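PDB 6LKI: sensor protein kinase HptS from Staphylococcus aureus, which probably senses glucose-6-phosphate together with a solute-binding partner protein and passes the signal on as the histidine kinase of a two-component system. Local coordinates for residues T1-H5 / D116-F120; E8-L13 / T107-S111; E63-Q69 / F93-M99; F120-Q126 / D162-Y168. All coordinates share one frame. Residue numbers count along the deposited sequence, not the author numbering.

Contact 1. Residues T1-H5 / D116-F120; sequences TIHQH and DNRQF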
# COMPACT_ATOMS: atom_id res chain seq x y z
N THR B 1 18.30 24.92 -29.74
CA THR B 1 18.03 23.70 -30.50
C THR B 1 17.77 22.54 -29.55
O THR B 1 17.92 22.67 -28.33
CB THR B 1 19.19 23.36 -31.46
OG1 THR B 1 18.69 22.58 -32.55
CG2 THR B 1 20.29 22.57 -30.74
N ILE B 2 17.35 21.40 -30.10
CA ILE B 2 16.96 20.26 -29.27
C ILE B 2 18.19 19.62 -28.63
O ILE B 2 18.20 19.35 -27.42
CB ILE B 2 16.16 19.25 -30.10
CG1 ILE B 2 14.84 19.87 -30.56
CG2 ILE B 2 15.89 18.01 -29.29
CD1 ILE B 2 14.16 19.13 -31.69
N HIS B 3 19.24 19.38 -29.42
CA HIS B 3 20.43 18.71 -28.89
C HIS B 3 21.02 19.48 -27.72
O HIS B 3 21.44 18.88 -26.72
CB HIS B 3 21.48 18.53 -29.99
CG HIS B 3 22.81 18.06 -29.48
ND1 HIS B 3 23.11 16.73 -29.30
CD2 HIS B 3 23.91 18.75 -29.10
CE1 HIS B 3 24.34 16.62 -28.84
NE2 HIS B 3 24.85 17.83 -28.71
N GLN B 4 21.06 20.81 -27.81
CA GLN B 4 21.58 21.60 -26.69
C GLN B 4 20.62 21.63 -25.52
O GLN B 4 21.03 22.01 -24.42
CB GLN B 4 21.90 23.04 -27.12
CG GLN B 4 20.69 23.87 -27.51
CD GLN B 4 21.04 25.04 -28.41
OE1 GLN B 4 20.29 26.02 -28.50
NE2 GLN B 4 22.19 24.95 -29.08
N HIS B 5 19.35 21.28 -25.73
CA HIS B 5 18.40 21.20 -24.63
C HIS B 5 18.34 19.82 -24.00
O HIS B 5 17.98 19.70 -22.83
CB HIS B 5 17.01 21.61 -25.10
CG HIS B 5 16.90 23.06 -25.47
ND1 HIS B 5 15.98 23.53 -26.38
CD2 HIS B 5 17.60 24.14 -25.05
CE1 HIS B 5 16.12 24.84 -26.50
NE2 HIS B 5 17.10 25.23 -25.70
N ASP B 116 8.82 28.55 -24.47
CA ASP B 116 9.47 29.40 -25.46
C ASP B 116 9.64 28.69 -26.80
O ASP B 116 9.36 29.28 -27.85
CB ASP B 116 10.83 29.86 -24.94
CG ASP B 116 10.71 30.87 -23.81
OD1 ASP B 116 9.60 31.40 -23.60
OD2 ASP B 116 11.73 31.13 -23.13
N ASN B 117 10.09 27.44 -26.79
CA ASN B 117 10.45 26.73 -28.01
C ASN B 117 9.46 25.64 -28.40
O ASN B 117 9.67 24.98 -29.42
CB ASN B 117 11.85 26.12 -27.86
CG ASN B 117 12.92 27.16 -27.61
OD1 ASN B 117 13.90 26.92 -26.90
ND2 ASN B 117 12.75 28.34 -28.20
N ARG B 118 8.40 25.44 -27.62
CA ARG B 118 7.41 24.39 -27.88
C ARG B 118 8.07 23.01 -27.96
O ARG B 118 7.58 22.11 -28.65
CB ARG B 118 6.61 24.68 -29.15
CG ARG B 118 5.67 25.87 -29.03
CD ARG B 118 4.49 25.55 -28.12
NE ARG B 118 3.66 26.72 -27.88
CZ ARG B 118 3.26 27.12 -26.67
NH1 ARG B 118 3.63 26.44 -25.59
NH2 ARG B 118 2.50 28.20 -26.54
N GLN B 119 9.19 22.84 -27.26
CA GLN B 119 9.87 21.56 -27.16
C GLN B 119 9.38 20.85 -25.91
O GLN B 119 9.47 21.39 -24.80
CB GLN B 119 11.38 21.74 -27.11
CG GLN B 119 11.98 22.45 -28.32
CD GLN B 119 13.49 22.54 -28.25
OE1 GLN B 119 14.14 21.74 -27.57
NE2 GLN B 119 14.06 23.51 -28.96
N PHE B 120 8.85 19.64 -26.08
CA PHE B 120 8.28 18.87 -24.98
C PHE B 120 9.23 17.76 -24.56
O PHE B 120 10.17 17.42 -25.27
CB PHE B 120 6.91 18.31 -25.39
CG PHE B 120 5.90 19.36 -25.73
CD1 PHE B 120 5.86 19.91 -27.01
CD2 PHE B 120 5.00 19.82 -24.78
CE1 PHE B 120 4.93 20.88 -27.32
CE2 PHE B 120 4.07 20.79 -25.10
CZ PHE B 120 4.04 21.32 -26.37
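A small polar contact ties the first turn of the long helix 2-31 to the loop between helix 108-116 and strand 120-125, bringing together segments 111 residues apart in the chain. Its centre is the His5 imidazole, whose ND1 donates to Gln119 OE1 over 2.8 Å in an almost linear bond at the edge of the ring. Gln119 reaches across with chi2 extended, and its amide also packs against the helix start: OE1 lies 3.6 Å from Ile2 CG1, and NE2 lies 3.9 Å from Thr1 C. Asn117 adds its OD1, 3.1 Å from His5 CE1. Arg118, with positive phi, reverses the chain out of helix 108-116 between these two side chains. Ile2 meanwhile packs on Ile167 and Lys169 of strand 163-169, so the helix start rests on the sheet as well. The contact buries only 173 Å² and has one hydrogen bond across it, from His5 to Gln119, which implies that ND1 of the histidine carries a proton.

Contact 2. Residues E8-L13 / T107-S111; sequences ESQSSL and TPRLS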
# COMPACT_ATOMS: atom_id res chain seq x y z
N GLU B 8 21.71 19.40 -21.62
CA GLU B 8 21.67 20.21 -20.40
C GLU B 8 20.72 19.61 -19.37
O GLU B 8 21.03 19.58 -18.17
CB GLU B 8 21.27 21.65 -20.72
CG GLU B 8 22.17 22.33 -21.74
CD GLU B 8 21.83 23.80 -21.93
OE1 GLU B 8 22.75 24.65 -21.86
OE2 GLU B 8 20.64 24.10 -22.13
N SER B 9 19.55 19.12 -19.82
CA SER B 9 18.60 18.52 -18.89
C SER B 9 19.13 17.20 -18.34
O SER B 9 18.99 16.93 -17.14
CB SER B 9 17.25 18.32 -19.57
OG SER B 9 16.52 19.54 -19.63
N GLN B 10 19.74 16.38 -19.19
CA GLN B 10 20.38 15.16 -18.71
C GLN B 10 21.42 15.47 -17.65
O GLN B 10 21.45 14.84 -16.59
CB GLN B 10 21.00 14.38 -19.87
CG GLN B 10 21.59 13.01 -19.48
CD GLN B 10 23.01 13.07 -18.91
OE1 GLN B 10 23.69 14.08 -19.02
NE2 GLN B 10 23.44 11.97 -18.30
N SER B 11 22.29 16.44 -17.93
CA SER B 11 23.35 16.79 -16.99
C SER B 11 22.78 17.38 -15.71
O SER B 11 23.28 17.12 -14.61
CB SER B 11 24.34 17.75 -17.64
OG SER B 11 25.35 18.13 -16.73
N SER B 12 21.72 18.20 -15.82
CA SER B 12 21.09 18.76 -14.64
C SER B 12 20.41 17.67 -13.81
O SER B 12 20.54 17.65 -12.58
CB SER B 12 20.08 19.84 -15.04
OG SER B 12 19.63 20.56 -13.91
N LEU B 13 19.68 16.76 -14.47
CA LEU B 13 19.09 15.64 -13.75
C LEU B 13 20.16 14.70 -13.21
O LEU B 13 19.98 14.12 -12.13
CB LEU B 13 18.12 14.88 -14.67
CG LEU B 13 16.87 15.64 -15.12
CD1 LEU B 13 16.14 14.86 -16.20
CD2 LEU B 13 15.96 15.92 -13.94
N THR B 107 10.91 20.84 -14.28
CA THR B 107 12.19 21.52 -14.12
C THR B 107 12.10 22.89 -14.79
O THR B 107 11.35 23.07 -15.75
CB THR B 107 13.35 20.73 -14.73
OG1 THR B 107 13.36 20.89 -16.15
CG2 THR B 107 13.25 19.25 -14.39
N PRO B 108 12.85 23.87 -14.28
CA PRO B 108 12.84 25.20 -14.93
C PRO B 108 13.27 25.15 -16.38
O PRO B 108 12.81 25.98 -17.18
CB PRO B 108 13.82 26.02 -14.07
CG PRO B 108 13.83 25.33 -12.75
CD PRO B 108 13.66 23.87 -13.05
N ARG B 109 14.14 24.21 -16.75
CA ARG B 109 14.56 24.10 -18.14
C ARG B 109 13.45 23.53 -19.01
O ARG B 109 13.09 24.11 -20.05
CB ARG B 109 15.81 23.23 -18.25
CG ARG B 109 16.88 23.79 -19.17
CD ARG B 109 18.05 22.83 -19.28
NE ARG B 109 18.80 22.75 -18.04
CZ ARG B 109 19.83 23.54 -17.74
NH1 ARG B 109 20.24 24.45 -18.61
NH2 ARG B 109 20.46 23.40 -16.58
N LEU B 110 12.88 22.39 -18.60
CA LEU B 110 11.85 21.74 -19.42
C LEU B 110 10.61 22.61 -19.55
O LEU B 110 9.95 22.61 -20.59
CB LEU B 110 11.49 20.38 -18.82
CG LEU B 110 12.60 19.32 -18.83
CD1 LEU B 110 12.10 18.03 -18.21
CD2 LEU B 110 13.11 19.08 -20.24
N SER B 111 10.26 23.34 -18.49
CA SER B 111 9.10 24.23 -18.55
C SER B 111 9.37 25.43 -19.45
O SER B 111 8.44 25.95 -20.08
CB SER B 111 8.71 24.69 -17.15
OG SER B 111 9.24 25.98 -16.87
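Two helices meet here through a few well-chosen rotamers: residues 8-13, from the second turn of helix 2-31 onward, lie against the beginning of helix 108-116, with Ser9 and Arg109 closest at 6.9 Å between CA atoms. Arg109 does most of the reaching. Its chi1 of -136° falls between the usual wells, chi2 is t, and chi3 turns to m, which bends the chain along the other helix until the guanidinium has Glu8 CB over one face. Glu8, in an m, t conformation, swings its carboxylate round to the arginine, and OE2 forms a salt bridge with Arg109 NH1 at 3.6 Å, a rather long one. Further along, Arg109 NH2 comes within 3.9 Å of Ser12 CB. Ser9 is small enough to let the partner helix approach: its OG lies 3.6 Å from Arg109 CD and 3.5 Å from Leu110 CD2. Leu13 and Leu110 share the common m, t rotamer, and Leu13 CD2 reaches Thr107 CG2 at 4.3 Å. Thr107 is the N-cap; its p rotamer sets OG1 to accept from Leu110 N at 2.9 Å, while CG2 is left to face Leu13. Beneath the pair runs strand 163-169, where Ser9 packs on Leu165 and Leu110 on Ile167, so both helices lie on the same face of the antiparallel sheet 130-133, 120-125, 163-169, 152-157.

Contact 3. Residues E63-Q69 / F93-M99; sequences ELSGPNQ and FKNSTYM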
# COMPACT_ATOMS: atom_id res chain seq x y z
N GLU B 63 8.05 12.34 -0.21
CA GLU B 63 7.09 11.60 0.60
C GLU B 63 7.89 10.73 1.56
O GLU B 63 8.59 9.81 1.12
CB GLU B 63 6.15 10.76 -0.26
CG GLU B 63 5.12 11.57 -1.04
CD GLU B 63 4.04 10.71 -1.68
OE1 GLU B 63 4.18 9.47 -1.65
OE2 GLU B 63 3.06 11.27 -2.20
N LEU B 64 7.81 11.03 2.85
CA LEU B 64 8.47 10.25 3.89
C LEU B 64 7.40 9.45 4.61
O LEU B 64 6.60 10.01 5.37
CB LEU B 64 9.23 11.16 4.86
CG LEU B 64 10.15 10.48 5.87
CD1 LEU B 64 11.22 9.65 5.17
CD2 LEU B 64 10.78 11.51 6.80
N SER B 65 7.38 8.14 4.37
CA SER B 65 6.29 7.28 4.81
C SER B 65 6.78 6.32 5.88
O SER B 65 7.79 5.63 5.70
CB SER B 65 5.71 6.50 3.63
OG SER B 65 5.27 7.37 2.61
N GLY B 66 6.05 6.26 6.99
CA GLY B 66 6.31 5.31 8.04
C GLY B 66 5.02 4.73 8.57
O GLY B 66 3.93 5.02 8.07
N PRO B 67 5.11 3.88 9.60
CA PRO B 67 3.90 3.28 10.18
C PRO B 67 2.90 4.32 10.65
O PRO B 67 3.13 5.01 11.65
CB PRO B 67 4.44 2.44 11.35
CG PRO B 67 5.83 2.94 11.59
CD PRO B 67 6.34 3.40 10.27
N ASN B 68 1.79 4.45 9.92
CA ASN B 68 0.72 5.39 10.24
C ASN B 68 1.22 6.83 10.29
O ASN B 68 0.73 7.65 11.08
CB ASN B 68 0.02 5.02 11.55
CG ASN B 68 -0.75 3.72 11.45
OD1 ASN B 68 -1.30 3.38 10.40
ND2 ASN B 68 -0.79 2.97 12.55
N GLN B 69 2.20 7.17 9.45
CA GLN B 69 2.78 8.50 9.42
C GLN B 69 3.14 8.87 7.99
O GLN B 69 3.70 8.05 7.25
CB GLN B 69 4.02 8.58 10.32
CG GLN B 69 4.46 9.99 10.67
CD GLN B 69 5.47 10.02 11.80
OE1 GLN B 69 5.95 8.97 12.24
NE2 GLN B 69 5.79 11.21 12.28
N PHE B 93 15.40 5.34 10.99
CA PHE B 93 15.35 6.39 11.99
C PHE B 93 15.44 5.77 13.38
O PHE B 93 15.55 4.55 13.54
CB PHE B 93 14.08 7.23 11.83
CG PHE B 93 14.19 8.28 10.76
CD1 PHE B 93 14.05 7.94 9.42
CD2 PHE B 93 14.43 9.60 11.08
CE1 PHE B 93 14.15 8.90 8.43
CE2 PHE B 93 14.53 10.57 10.10
CZ PHE B 93 14.39 10.22 8.77
N LYS B 94 15.40 6.62 14.41
CA LYS B 94 15.57 6.14 15.78
C LYS B 94 14.43 5.23 16.22
O LYS B 94 14.64 4.29 16.99
CB LYS B 94 15.71 7.32 16.73
CG LYS B 94 16.12 6.96 18.15
CD LYS B 94 16.17 8.20 19.02
CE LYS B 94 16.61 7.87 20.43
NZ LYS B 94 18.00 7.35 20.48
N ASN B 95 13.21 5.49 15.73
CA ASN B 95 12.03 4.78 16.19
C ASN B 95 11.56 3.69 15.25
O ASN B 95 10.99 2.69 15.72
CB ASN B 95 10.88 5.77 16.41
CG ASN B 95 10.52 6.53 15.15
OD1 ASN B 95 11.39 7.06 14.47
ND2 ASN B 95 9.23 6.57 14.83
N SER B 96 11.77 3.84 13.95
CA SER B 96 11.24 2.89 12.97
C SER B 96 11.93 3.15 11.64
O SER B 96 12.76 4.06 11.50
CB SER B 96 9.72 3.01 12.84
OG SER B 96 9.21 2.07 11.92
N THR B 97 11.59 2.33 10.65
CA THR B 97 12.09 2.48 9.29
C THR B 97 11.08 3.28 8.47
O THR B 97 9.88 3.03 8.54
CB THR B 97 12.33 1.11 8.65
OG1 THR B 97 13.57 0.57 9.12
CG2 THR B 97 12.38 1.22 7.13
N TYR B 98 11.59 4.25 7.71
CA TYR B 98 10.76 5.10 6.86
C TYR B 98 11.23 5.00 5.42
O TYR B 98 12.43 4.86 5.15
CB TYR B 98 10.80 6.56 7.33
CG TYR B 98 10.11 6.80 8.66
CD1 TYR B 98 10.70 6.39 9.85
CD2 TYR B 98 8.88 7.44 8.72
CE1 TYR B 98 10.08 6.61 11.07
CE2 TYR B 98 8.25 7.66 9.93
CZ TYR B 98 8.85 7.24 11.10
OH TYR B 98 8.23 7.46 12.30
N MET B 99 10.28 5.07 4.50
CA MET B 99 10.57 5.09 3.07
C MET B 99 10.53 6.52 2.57
O MET B 99 9.55 7.24 2.81
CB MET B 99 9.57 4.23 2.29
CG MET B 99 9.61 2.74 2.63
SD MET B 99 11.22 1.98 2.35
CE MET B 99 11.46 2.32 0.61
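This is one end of an antiparallel strand pair, 59-66 against 97-106, the two central strands of a four-stranded sheet. Phe93 opens the second segment, its CZ 4.3 Å from Leu64 CD2, and its ring stacks on Phe31 of the long first helix. The chain then turns tightly, Phe93 N bonding to Ser96 O at 3.0 Å, and Asn95 sends ND2 back to Tyr98 OH at 2.9 Å. Ser96 OG touches Pro67 CG at 3.5 Å. Pro67 belongs to the type II turn Gly66-Gln69, whose next residue, Asn68, hydrogen-bonds Glu270 and Asp253 of the ABC transporter solute-binding protein; Thr97 also packs on that chain, making this end of the sheet part of the interface with it. The Tyr98 ring needs Gly66, where a CB would clash, and Tyr98 OH donates to Gln69 OE1 at 2.7 Å. Met99 pairs with Ser65 through two backbone bonds, Met99 N to Ser65 O and Ser65 N to Met99 O, both 2.8 Å.

Contact 4. Residues F120-Q126 / D162-Y168; sequences FALIVDQ and DHRLIIY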
# COMPACT_ATOMS: atom_id res chain seq x y z
N PHE B 120 8.85 19.64 -26.08
CA PHE B 120 8.28 18.87 -24.98
C PHE B 120 9.23 17.76 -24.56
O PHE B 120 10.17 17.42 -25.27
CB PHE B 120 6.91 18.31 -25.39
CG PHE B 120 5.90 19.36 -25.73
CD1 PHE B 120 5.86 19.91 -27.01
CD2 PHE B 120 5.00 19.82 -24.78
CE1 PHE B 120 4.93 20.88 -27.32
CE2 PHE B 120 4.07 20.79 -25.10
CZ PHE B 120 4.04 21.32 -26.37
N ALA B 121 8.96 17.20 -23.38
CA ALA B 121 9.85 16.23 -22.77
C ALA B 121 9.09 14.95 -22.42
O ALA B 121 7.92 15.00 -22.02
CB ALA B 121 10.51 16.79 -21.50
N LEU B 122 9.77 13.82 -22.58
CA LEU B 122 9.27 12.51 -22.19
C LEU B 122 10.38 11.75 -21.49
O LEU B 122 11.56 11.94 -21.79
CB LEU B 122 8.77 11.70 -23.40
CG LEU B 122 7.32 11.84 -23.87
CD1 LEU B 122 7.17 11.29 -25.28
CD2 LEU B 122 6.39 11.11 -22.92
N ILE B 123 10.00 10.88 -20.56
CA ILE B 123 10.93 9.98 -19.89
C ILE B 123 10.36 8.58 -19.98
O ILE B 123 9.26 8.32 -19.48
CB ILE B 123 11.19 10.38 -18.43
CG1 ILE B 123 11.95 11.71 -18.36
CG2 ILE B 123 11.98 9.28 -17.72
CD1 ILE B 123 12.41 12.08 -16.97
N VAL B 124 11.11 7.67 -20.60
CA VAL B 124 10.66 6.30 -20.79
C VAL B 124 11.72 5.34 -20.27
O VAL B 124 12.92 5.64 -20.28
CB VAL B 124 10.34 5.98 -22.27
CG1 VAL B 124 9.20 6.86 -22.76
CG2 VAL B 124 11.57 6.16 -23.13
N ASP B 125 11.27 4.17 -19.82
CA ASP B 125 12.18 3.13 -19.37
C ASP B 125 12.62 2.28 -20.57
O ASP B 125 12.17 2.47 -21.70
CB ASP B 125 11.52 2.27 -18.29
CG ASP B 125 10.19 1.68 -18.73
OD1 ASP B 125 9.76 1.94 -19.87
OD2 ASP B 125 9.57 0.95 -17.92
N GLN B 126 13.51 1.31 -20.32
CA GLN B 126 13.92 0.40 -21.37
C GLN B 126 12.78 -0.49 -21.85
O GLN B 126 12.86 -1.05 -22.95
CB GLN B 126 15.09 -0.46 -20.90
CG GLN B 126 14.69 -1.69 -20.12
CD GLN B 126 14.55 -1.42 -18.64
OE1 GLN B 126 13.77 -0.56 -18.23
NE2 GLN B 126 15.32 -2.14 -17.84
N ASP B 162 17.82 2.91 -15.97
CA ASP B 162 17.65 2.55 -17.38
C ASP B 162 16.50 3.35 -18.01
O ASP B 162 15.53 2.80 -18.52
CB ASP B 162 17.43 1.05 -17.52
CG ASP B 162 18.62 0.24 -17.03
OD1 ASP B 162 19.74 0.46 -17.54
OD2 ASP B 162 18.43 -0.62 -16.14
N HIS B 163 16.64 4.67 -17.97
CA HIS B 163 15.63 5.59 -18.48
C HIS B 163 16.23 6.46 -19.57
O HIS B 163 17.44 6.71 -19.59
CB HIS B 163 15.06 6.47 -17.36
CG HIS B 163 14.38 5.69 -16.27
ND1 HIS B 163 14.11 6.23 -15.03
CD2 HIS B 163 13.92 4.42 -16.24
CE1 HIS B 163 13.51 5.33 -14.28
NE2 HIS B 163 13.38 4.22 -14.99
N ARG B 164 15.37 6.94 -20.46
CA ARG B 164 15.77 7.81 -21.56
C ARG B 164 14.94 9.08 -21.53
O ARG B 164 13.72 9.03 -21.41
CB ARG B 164 15.60 7.11 -22.91
CG ARG B 164 16.59 5.99 -23.17
CD ARG B 164 16.12 5.10 -24.31
NE ARG B 164 14.95 4.31 -23.93
CZ ARG B 164 13.94 4.03 -24.75
NH1 ARG B 164 13.95 4.49 -25.99
NH2 ARG B 164 12.92 3.30 -24.32
N LEU B 165 15.62 10.23 -21.63
CA LEU B 165 14.96 11.52 -21.72
C LEU B 165 14.84 11.90 -23.19
O LEU B 165 15.85 11.99 -23.89
CB LEU B 165 15.73 12.59 -20.95
CG LEU B 165 15.33 14.03 -21.27
CD1 LEU B 165 13.91 14.33 -20.80
CD2 LEU B 165 16.32 15.01 -20.66
N ILE B 166 13.61 12.14 -23.65
CA ILE B 166 13.34 12.44 -25.05
C ILE B 166 12.70 13.82 -25.14
O ILE B 166 11.64 14.06 -24.54
CB ILE B 166 12.44 11.39 -25.70
CG1 ILE B 166 12.89 9.97 -25.31
CG2 ILE B 166 12.42 11.56 -27.21
CD1 ILE B 166 11.78 8.96 -25.38
N ILE B 167 13.33 14.72 -25.89
CA ILE B 167 12.81 16.05 -26.15
C ILE B 167 12.50 16.16 -27.63
O ILE B 167 13.36 15.88 -28.48
CB ILE B 167 13.81 17.15 -25.71
CG1 ILE B 167 14.01 17.10 -24.20
CG2 ILE B 167 13.31 18.51 -26.15
CD1 ILE B 167 14.94 18.17 -23.68
N TYR B 168 11.26 16.54 -27.95
CA TYR B 168 10.77 16.55 -29.32
C TYR B 168 10.10 17.88 -29.63
O TYR B 168 9.89 18.72 -28.75
CB TYR B 168 9.80 15.38 -29.57
CG TYR B 168 8.65 15.31 -28.59
CD1 TYR B 168 8.78 14.64 -27.39
CD2 TYR B 168 7.43 15.92 -28.88
CE1 TYR B 168 7.73 14.57 -26.49
CE2 TYR B 168 6.38 15.85 -27.98
CZ TYR B 168 6.53 15.18 -26.79
OH TYR B 168 5.49 15.11 -25.90
O HOH W 1 5.55 14.74 -23.28
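Six backbone hydrogen bonds join two central strands of an antiparallel sheet, a textbook ladder in which Phe120, Leu122 and Val124 form hydrogen-bonded pairs with Tyr168, Ile166 and Arg164. The shortest runs from Leu122 N to Ile166 O at 2.7 Å. Beyond the ladder, Arg164 NH2 donates to Asp125 O at 2.8 Å and also makes a salt bridge with Asp128, tying down the turn after strand 120-125. CA-H...O contacts fill the gaps, such as Ile167 CA to Phe120 O at 3.1 Å. One face, with Ala121, Ile123, Leu165 and Ile167, receives helices 2-31 and 108-116. On the other, Val124 CG2 meets Ile166 CD1 at 3.6 Å, Leu122 CD1 lies 3.5 Å from Tyr168 CE1, and Phe120 CB sits over the Tyr168 ring in a CH-pi contact, 3.9 Å from its centroid. Tyr168 OH also bonds Asp135, and a water 2.6 Å from that OH donates to Ala121 O at 2.7 Å.

How the contacts relate
Contacts 1, 2 and 4 build one domain as layers. Contact 4 supplies the sheet, contacts 1 and 2 fix the helices above it, and Ile167 meets both helical contacts: its CD1 is 4.0 Å from Leu110 CD2, and its CG2 3.6 Å from Gln119 OE1. Contacts 1 and 4 share Phe120, while contacts 1 and 2 follow each other along helix 2-31, centres 11 Å apart. Contact 3 belongs to the other sheet, of the same 2-1-4-3 strand order, its centre 32 Å from contact 4 and 40 Å from contact 1. It alone of the four touches the solute-binding protein; helix 2-31, whose Phe31 stacks on Phe93, is one possible signal route between the domains.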